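Local coordinates for glutamate receptor kainate-like protein (Pleurobrachia bachei, PDB 4ZDM) that probably forms a subunit of a ligand-gated ion channel of the glutamate receptor family, with a ligand-binding domain that here holds glycine, at residues 31-42 against 54-62; 116-127 against 204-212. All blocks are in the same frame, centred on the assembly; numbering follows the deposited sequence.

Contact 1. Residues 31-42 against 54-62; sequences IRDPSCYTGVNV and FTYNFITPE. With SO4 (sulfate ion), chain D; SO4 (sulfate ion), chain B.
Arg32 and Phe58 hold the loop to the strand by backbone: Phe58 N donates to Arg32 O at 2.9 Å. Water 1 adds a bridge, donating to Ile31 O and weakly to Phe58 O while bonding Thr60 OG1.

The apolar contact centres on the Phe58 ring. Pro34 CG sits squarely over one face, 4.0 Å from the ring centroid, while the ring's edge points at the face of Tyr37 in a T-shaped pair with planes at 74°. Tyr37 is fixed in turn, its OH donating to Ile31 O at 2.7 Å. The Pro34 and Tyr56 side chains slide past each other, Pro34 CG coming within 3.4 Å of Tyr56 CE2.

Charge gathers outside. The Arg32 chain runs extended alongside Ile59, whose CD1 lies over the guanidinium, 3.7 Å from Arg32 CZ. Arg32 NH1 reaches both sulfates, chain D O1 at 2.8 Å and chain B O2, and NH2 donates to chain B O4; Asn57 ND2 grips chain D O3 at 3.1 Å. The sulfates, probably from the crystallisation liquor, are also held by His9 and Arg11 of this chain and by His9, Arg11, Arg32 and Asn57 of the second subunit, so this edge faces the dimer partner.

Strand 54-59, parallel to strand 8-13 and reached through helix 40-52, completes a beta-alpha-beta crossover of the ligand-binding domain, with the disulfide-linked loop laid against its second strand.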
# COMPACT_ATOMS: atom_id res chain seq x y z
N ILE A 31 -12.94 3.99 -6.86
CA ILE A 31 -12.12 4.06 -8.07
C ILE A 31 -10.97 3.04 -8.03
O ILE A 31 -10.39 2.69 -9.09
CB ILE A 31 -11.57 5.52 -8.25
CG1 ILE A 31 -10.97 5.71 -9.62
CG2 ILE A 31 -10.56 5.90 -7.18
CD1 ILE A 31 -10.54 7.15 -9.90
N ARG A 32 -10.64 2.56 -6.84
CA ARG A 32 -9.60 1.54 -6.68
C ARG A 32 -10.08 0.13 -6.92
O ARG A 32 -9.30 -0.80 -7.00
CB ARG A 32 -8.98 1.60 -5.28
CG ARG A 32 -8.28 2.91 -4.98
CD ARG A 32 -7.39 2.73 -3.77
NE ARG A 32 -6.60 3.90 -3.47
CZ ARG A 32 -5.69 3.97 -2.50
NH1 ARG A 32 -5.46 2.94 -1.71
NH2 ARG A 32 -5.01 5.10 -2.37
N ASP A 33 -11.40 -0.07 -7.03
CA ASP A 33 -11.97 -1.42 -7.12
C ASP A 33 -11.84 -2.00 -8.51
O ASP A 33 -12.41 -1.46 -9.44
CB ASP A 33 -13.46 -1.36 -6.74
CG ASP A 33 -14.12 -2.70 -6.64
OD1 ASP A 33 -13.56 -3.74 -7.00
OD2 ASP A 33 -15.32 -2.69 -6.19
N PRO A 34 -11.05 -3.09 -8.69
CA PRO A 34 -10.89 -3.66 -10.02
C PRO A 34 -12.19 -4.10 -10.70
O PRO A 34 -12.20 -4.16 -11.93
CB PRO A 34 -9.97 -4.86 -9.76
CG PRO A 34 -9.18 -4.46 -8.56
CD PRO A 34 -10.23 -3.80 -7.70
N SER A 35 -13.23 -4.37 -9.93
CA SER A 35 -14.48 -4.81 -10.52
C SER A 35 -15.14 -3.71 -11.31
O SER A 35 -16.06 -4.01 -12.07
CB SER A 35 -15.41 -5.36 -9.44
OG SER A 35 -15.90 -4.30 -8.64
N CYS A 36 -14.70 -2.47 -11.17
CA CYS A 36 -15.25 -1.35 -11.90
C CYS A 36 -14.64 -1.21 -13.30
O CYS A 36 -14.97 -0.27 -14.03
CB CYS A 36 -15.00 -0.04 -11.16
SG CYS A 36 -15.86 0.17 -9.57
N TYR A 37 -13.73 -2.12 -13.69
CA TYR A 37 -12.96 -1.98 -14.93
C TYR A 37 -13.04 -3.18 -15.84
O TYR A 37 -13.28 -4.30 -15.37
CB TYR A 37 -11.48 -1.75 -14.59
CG TYR A 37 -11.20 -0.49 -13.82
CD1 TYR A 37 -11.37 -0.43 -12.40
CD2 TYR A 37 -10.85 0.68 -14.47
CE1 TYR A 37 -11.13 0.71 -11.69
CE2 TYR A 37 -10.60 1.83 -13.75
CZ TYR A 37 -10.75 1.85 -12.39
OH TYR A 37 -10.54 3.04 -11.75
N THR A 38 -12.81 -2.93 -17.12
CA THR A 38 -12.57 -3.97 -18.13
C THR A 38 -11.30 -3.62 -18.92
O THR A 38 -10.66 -2.61 -18.61
CB THR A 38 -13.75 -4.12 -19.13
OG1 THR A 38 -13.88 -2.87 -19.84
CG2 THR A 38 -15.05 -4.50 -18.41
N GLY A 39 -10.91 -4.49 -19.85
CA GLY A 39 -9.75 -4.27 -20.69
C GLY A 39 -8.81 -5.46 -20.69
O GLY A 39 -8.84 -6.32 -19.82
N VAL A 40 -7.96 -5.49 -21.69
CA VAL A 40 -6.98 -6.57 -21.86
C VAL A 40 -6.18 -6.77 -20.59
O VAL A 40 -6.01 -7.90 -20.09
CB VAL A 40 -6.03 -6.26 -23.05
CG1 VAL A 40 -4.89 -7.27 -23.09
CG2 VAL A 40 -6.79 -6.23 -24.35
N ASN A 41 -5.66 -5.69 -20.07
CA ASN A 41 -4.71 -5.80 -18.95
C ASN A 41 -5.44 -6.08 -17.63
O ASN A 41 -4.86 -6.70 -16.73
CB ASN A 41 -3.88 -4.53 -18.81
CG ASN A 41 -2.94 -4.29 -19.95
OD1 ASN A 41 -3.15 -4.75 -21.08
ND2 ASN A 41 -1.91 -3.48 -19.70
N VAL A 42 -6.70 -5.62 -17.50
CA VAL A 42 -7.52 -5.93 -16.35
C VAL A 42 -7.73 -7.43 -16.30
O VAL A 42 -7.63 -8.04 -15.24
CB VAL A 42 -8.84 -5.13 -16.43
CG1 VAL A 42 -9.77 -5.53 -15.33
CG2 VAL A 42 -8.51 -3.65 -16.37
N PHE A 54 -2.34 -13.47 -5.07
CA PHE A 54 -2.25 -12.15 -4.45
C PHE A 54 -3.59 -11.45 -4.54
O PHE A 54 -4.41 -11.75 -5.43
CB PHE A 54 -1.15 -11.24 -5.05
CG PHE A 54 -1.30 -10.85 -6.48
CD1 PHE A 54 -2.11 -9.82 -6.88
CD2 PHE A 54 -0.56 -11.49 -7.43
CE1 PHE A 54 -2.19 -9.41 -8.21
CE2 PHE A 54 -0.59 -11.08 -8.75
CZ PHE A 54 -1.41 -10.05 -9.15
N THR A 55 -3.84 -10.56 -3.58
CA THR A 55 -4.97 -9.67 -3.63
C THR A 55 -4.49 -8.31 -4.14
O THR A 55 -3.27 -8.02 -4.07
CB THR A 55 -5.67 -9.50 -2.29
OG1 THR A 55 -4.78 -8.95 -1.34
CG2 THR A 55 -6.21 -10.80 -1.79
N TYR A 56 -5.38 -7.47 -4.66
CA TYR A 56 -4.97 -6.22 -5.26
C TYR A 56 -6.08 -5.22 -5.38
O TYR A 56 -7.29 -5.57 -5.41
CB TYR A 56 -4.37 -6.47 -6.64
CG TYR A 56 -5.35 -6.99 -7.65
CD1 TYR A 56 -5.68 -8.35 -7.67
CD2 TYR A 56 -5.90 -6.15 -8.61
CE1 TYR A 56 -6.61 -8.86 -8.61
CE2 TYR A 56 -6.81 -6.66 -9.55
CZ TYR A 56 -7.13 -7.99 -9.53
OH TYR A 56 -8.03 -8.53 -10.46
N ASN A 57 -5.67 -3.95 -5.42
CA ASN A 57 -6.49 -2.85 -5.84
C ASN A 57 -5.73 -2.00 -6.82
O ASN A 57 -4.49 -2.18 -6.99
CB ASN A 57 -6.97 -2.00 -4.67
CG ASN A 57 -8.01 -2.74 -3.86
OD1 ASN A 57 -9.06 -3.12 -4.37
ND2 ASN A 57 -7.67 -3.08 -2.61
N PHE A 58 -6.43 -1.10 -7.49
CA PHE A 58 -5.82 -0.23 -8.47
C PHE A 58 -5.62 1.15 -7.93
O PHE A 58 -6.47 1.67 -7.16
CB PHE A 58 -6.74 -0.12 -9.71
CG PHE A 58 -6.87 -1.37 -10.54
CD1 PHE A 58 -5.92 -2.37 -10.56
CD2 PHE A 58 -7.98 -1.54 -11.40
CE1 PHE A 58 -6.05 -3.46 -11.37
CE2 PHE A 58 -8.09 -2.64 -12.18
CZ PHE A 58 -7.16 -3.62 -12.17
N ILE A 59 -4.58 1.86 -8.33
CA ILE A 59 -4.36 3.23 -7.92
C ILE A 59 -4.00 4.01 -9.17
O ILE A 59 -3.09 3.63 -9.92
CB ILE A 59 -3.23 3.38 -6.87
CG1 ILE A 59 -3.68 2.71 -5.54
CG2 ILE A 59 -2.87 4.88 -6.68
CD1 ILE A 59 -2.74 2.91 -4.40
N THR A 60 -4.74 5.08 -9.43
CA THR A 60 -4.53 5.97 -10.58
C THR A 60 -3.78 7.20 -10.12
O THR A 60 -4.19 7.86 -9.12
CB THR A 60 -5.90 6.38 -11.14
OG1 THR A 60 -6.63 5.21 -11.47
CG2 THR A 60 -5.77 7.19 -12.40
N PRO A 61 -2.69 7.57 -10.80
CA PRO A 61 -1.96 8.76 -10.34
C PRO A 61 -2.79 10.00 -10.48
O PRO A 61 -3.50 10.18 -11.46
CB PRO A 61 -0.74 8.82 -11.25
CG PRO A 61 -1.11 7.99 -12.42
CD PRO A 61 -2.05 6.93 -11.95
N GLU A 62 -2.63 10.90 -9.51
CA GLU A 62 -3.35 12.17 -9.57
C GLU A 62 -3.13 12.93 -10.88
O GLU A 62 -4.06 13.54 -11.43
CB GLU A 62 -2.94 13.03 -8.37
CG GLU A 62 -3.12 12.31 -7.04
CD GLU A 62 -2.74 13.16 -5.85
OE1 GLU A 62 -2.77 14.41 -5.96
OE2 GLU A 62 -2.42 12.57 -4.79
S SO4 D . -5.72 -0.58 -0.81
O1 SO4 D . -6.61 0.36 -1.58
O2 SO4 D . -4.67 0.22 -0.14
O3 SO4 D . -5.08 -1.51 -1.81
O4 SO4 D . -6.46 -1.37 0.18
S SO4 B . -3.36 4.65 0.90
O1 SO4 B . -4.64 4.68 1.68
O2 SO4 B . -3.27 3.34 0.21
O3 SO4 B . -2.23 4.78 1.88
O4 SO4 B . -3.28 5.74 -0.09
O HOH W 1 -7.71 3.76 -9.25
O HOH W 2 -9.04 5.22 -12.92
O HOH W 3 -8.50 -7.09 -12.68

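Contact 2. Residues 116-127 against 204-212; sequences LGALVKSDGTDL and DIVQIGETF
Leu116 to Ser122 and Asp204 to Phe212 run as antiparallel neighbours in the domain's branched, mixed sheet, in two paired runs separated by a register shift of two. In the longer run Ile208 N donates to Ala118 O at 2.8 Å, Val120 and Val206 form a hydrogen-bonded pair, and Ser122 N closes the end on Asp204 O at 2.7 Å. The second run is the Leu116-Phe212 pair, where Leu116 N meets Phe212 O at 2.8 Å. Where the strands part between them, water 4 accepts from Ala118 N at 3.1 Å and lies within bonding reach of Ile208 O and Glu210 O.

Phe212 has its CG between backbone N and carbonyl carbon (chi1 59°), which swings the ring back over its partner: Leu116 CB stands 3.8 Å from the ring centroid, 12° off the normal. Trading the ring for a serine would probably leave Leu116 CB without its CH-pi partner and Tyr161 without the ring it meets. On the same side, Val120 CG1 packs on Val206 CG2 and, at 3.9 Å, on Ile208 CD1. Leu119 and Ile205 meet by their methyls on the other face. Beyond the strand, both oxygens of Asp126 accept by syn lone pairs, OD2 from Ser122 OG at 2.7 Å and OD1 from Asp123 N, which probably helps hold the poorly ordered turn before Leu127, whose CB lies against Ile208 CG2.

Strand 186-192 pairs with strand 112-121, its Val187 touching Ala118, Val120 and Ile208; helix 148-155 packs on Leu116 and Phe212, and Met181 of helix 174-182 meets Leu119 and Ile205.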
# COMPACT_ATOMS: atom_id res chain seq x y z
N LEU A 116 6.16 3.22 -32.83
CA LEU A 116 5.56 4.54 -33.08
C LEU A 116 4.96 4.60 -34.47
O LEU A 116 5.50 4.07 -35.44
CB LEU A 116 6.60 5.65 -32.92
CG LEU A 116 7.26 5.76 -31.54
CD1 LEU A 116 8.24 6.97 -31.48
CD2 LEU A 116 6.26 5.79 -30.44
N GLY A 117 3.84 5.28 -34.54
CA GLY A 117 3.24 5.63 -35.81
C GLY A 117 2.84 7.08 -35.81
O GLY A 117 2.41 7.61 -34.81
N ALA A 118 2.95 7.68 -36.98
CA ALA A 118 2.54 9.06 -37.21
C ALA A 118 1.22 9.03 -37.97
O ALA A 118 1.22 8.58 -39.14
CB ALA A 118 3.60 9.79 -37.97
N LEU A 119 0.12 9.41 -37.32
CA LEU A 119 -1.19 9.30 -37.94
C LEU A 119 -1.77 10.71 -38.18
O LEU A 119 -1.48 11.65 -37.43
CB LEU A 119 -2.12 8.41 -37.10
CG LEU A 119 -1.98 6.91 -37.32
CD1 LEU A 119 -0.62 6.35 -36.92
CD2 LEU A 119 -3.13 6.21 -36.56
N VAL A 120 -2.58 10.83 -39.23
CA VAL A 120 -3.08 12.14 -39.66
C VAL A 120 -4.42 11.95 -40.35
O VAL A 120 -4.66 10.89 -40.92
CB VAL A 120 -2.05 12.83 -40.61
CG1 VAL A 120 -1.95 12.07 -41.94
CG2 VAL A 120 -2.37 14.33 -40.82
N LYS A 121 -5.23 13.01 -40.34
CA LYS A 121 -6.48 13.03 -41.14
C LYS A 121 -6.06 13.27 -42.60
O LYS A 121 -5.39 14.24 -42.90
CB LYS A 121 -7.44 14.09 -40.64
CG LYS A 121 -8.83 14.08 -41.32
CD LYS A 121 -9.65 15.28 -40.84
CE LYS A 121 -10.82 15.59 -41.77
NZ LYS A 121 -11.46 16.87 -41.34
N SER A 122 -6.39 12.34 -43.48
CA SER A 122 -5.91 12.39 -44.87
C SER A 122 -6.45 13.61 -45.61
O SER A 122 -7.64 13.90 -45.56
CB SER A 122 -6.32 11.12 -45.63
OG SER A 122 -5.72 11.09 -46.92
N ASP A 123 -5.54 14.33 -46.27
CA ASP A 123 -5.86 15.51 -47.06
C ASP A 123 -5.64 15.24 -48.54
O ASP A 123 -5.86 16.12 -49.36
CB ASP A 123 -4.98 16.70 -46.65
CG ASP A 123 -5.43 17.35 -45.37
OD1 ASP A 123 -6.60 17.15 -44.98
OD2 ASP A 123 -4.63 18.09 -44.77
N GLY A 124 -5.20 14.03 -48.86
CA GLY A 124 -4.71 13.73 -50.20
C GLY A 124 -3.25 14.10 -50.33
O GLY A 124 -2.44 13.30 -50.81
N THR A 125 -2.90 15.32 -49.90
CA THR A 125 -1.50 15.77 -49.89
C THR A 125 -0.76 15.26 -48.65
O THR A 125 -0.02 16.02 -48.01
CB THR A 125 -1.37 17.31 -49.90
OG1 THR A 125 -1.88 17.84 -48.67
CG2 THR A 125 -2.12 17.92 -51.09
N ASP A 126 -0.97 14.00 -48.31
CA ASP A 126 -0.32 13.43 -47.14
C ASP A 126 1.17 13.29 -47.39
O ASP A 126 1.63 13.19 -48.54
CB ASP A 126 -0.93 12.07 -46.79
CG ASP A 126 -2.45 12.08 -46.82
OD1 ASP A 126 -3.07 13.12 -46.49
OD2 ASP A 126 -3.02 11.03 -47.17
N LEU A 127 1.92 13.29 -46.30
CA LEU A 127 3.35 13.08 -46.31
C LEU A 127 3.67 11.61 -46.55
O LEU A 127 2.79 10.75 -46.43
CB LEU A 127 3.93 13.54 -44.97
CG LEU A 127 3.65 15.02 -44.68
CD1 LEU A 127 4.06 15.40 -43.27
CD2 LEU A 127 4.41 15.87 -45.67
N ASP A 204 -10.91 8.23 -42.64
CA ASP A 204 -10.13 9.41 -43.01
C ASP A 204 -8.73 9.47 -42.33
O ASP A 204 -7.97 10.40 -42.58
CB ASP A 204 -10.91 10.68 -42.68
CG ASP A 204 -11.61 10.63 -41.31
OD1 ASP A 204 -11.78 9.52 -40.74
OD2 ASP A 204 -12.04 11.72 -40.83
N ILE A 205 -8.44 8.52 -41.44
CA ILE A 205 -7.19 8.55 -40.67
C ILE A 205 -6.24 7.62 -41.36
O ILE A 205 -6.59 6.45 -41.63
CB ILE A 205 -7.42 8.15 -39.22
CG1 ILE A 205 -8.39 9.13 -38.54
CG2 ILE A 205 -6.08 8.08 -38.43
CD1 ILE A 205 -8.00 10.57 -38.57
N VAL A 206 -5.05 8.11 -41.68
CA VAL A 206 -4.02 7.28 -42.29
C VAL A 206 -2.69 7.38 -41.55
O VAL A 206 -2.41 8.37 -40.86
CB VAL A 206 -3.80 7.65 -43.75
CG1 VAL A 206 -5.11 7.49 -44.53
CG2 VAL A 206 -3.26 9.05 -43.86
N GLN A 207 -1.84 6.39 -41.77
CA GLN A 207 -0.50 6.39 -41.20
C GLN A 207 0.51 6.88 -42.23
O GLN A 207 0.49 6.47 -43.39
CB GLN A 207 -0.13 4.98 -40.72
CG GLN A 207 1.28 4.95 -40.17
CD GLN A 207 1.65 3.67 -39.35
OE1 GLN A 207 2.82 3.50 -38.93
NE2 GLN A 207 0.71 2.82 -39.12
N ILE A 208 1.35 7.80 -41.81
CA ILE A 208 2.42 8.30 -42.68
C ILE A 208 3.64 7.38 -42.65
O ILE A 208 4.32 7.26 -41.62
CB ILE A 208 2.85 9.67 -42.25
CG1 ILE A 208 1.71 10.67 -42.39
CG2 ILE A 208 4.06 10.13 -43.07
CD1 ILE A 208 1.89 11.95 -41.62
N GLY A 209 3.92 6.74 -43.78
CA GLY A 209 5.05 5.85 -43.83
C GLY A 209 4.91 4.64 -42.93
O GLY A 209 3.80 4.18 -42.63
N GLU A 210 6.06 4.12 -42.51
CA GLU A 210 6.14 2.90 -41.76
C GLU A 210 6.21 3.15 -40.25
O GLU A 210 6.58 4.22 -39.80
CB GLU A 210 7.38 2.11 -42.21
CG GLU A 210 7.35 1.69 -43.68
CD GLU A 210 6.18 0.76 -44.01
OE1 GLU A 210 6.08 -0.31 -43.35
OE2 GLU A 210 5.36 1.09 -44.89
N THR A 211 5.85 2.13 -39.47
CA THR A 211 6.06 2.12 -38.02
C THR A 211 7.54 2.26 -37.78
O THR A 211 8.33 1.86 -38.64
CB THR A 211 5.45 0.84 -37.42
OG1 THR A 211 4.01 0.92 -37.63
CG2 THR A 211 5.79 0.65 -35.88
N PHE A 212 7.91 2.93 -36.70
CA PHE A 212 9.31 3.15 -36.37
C PHE A 212 9.57 3.08 -34.88
O PHE A 212 8.67 3.18 -34.05
CB PHE A 212 9.78 4.52 -36.96
CG PHE A 212 9.03 5.73 -36.48
CD1 PHE A 212 7.76 6.00 -36.92
CD2 PHE A 212 9.63 6.65 -35.65
CE1 PHE A 212 7.05 7.15 -36.49
CE2 PHE A 212 8.93 7.80 -35.25
CZ PHE A 212 7.67 8.02 -35.66
O HOH W 4 4.42 6.06 -39.12

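From the N terminus the chain lays down strand 8-13 and enters the loop tied by Cys28-Cys36, whose latter part already belongs to contact 1. That contact closes a short loop: the 11 residues between its segments are nearly all helix 40-52. Contact 1 is complete before contact 2 opens, so the two stand in series, neither enclosing nor crossing. Contact 2 spans 76 residues, joining strand 112-121 to the start of strand 205-221. Both reach one branched sheet, yet their centres lie 34 Å apart on opposite sides of the chain's centre, probably in different lobes of the clamshell usual in this family. Contact 1 ties the crossover at the dimer-facing end.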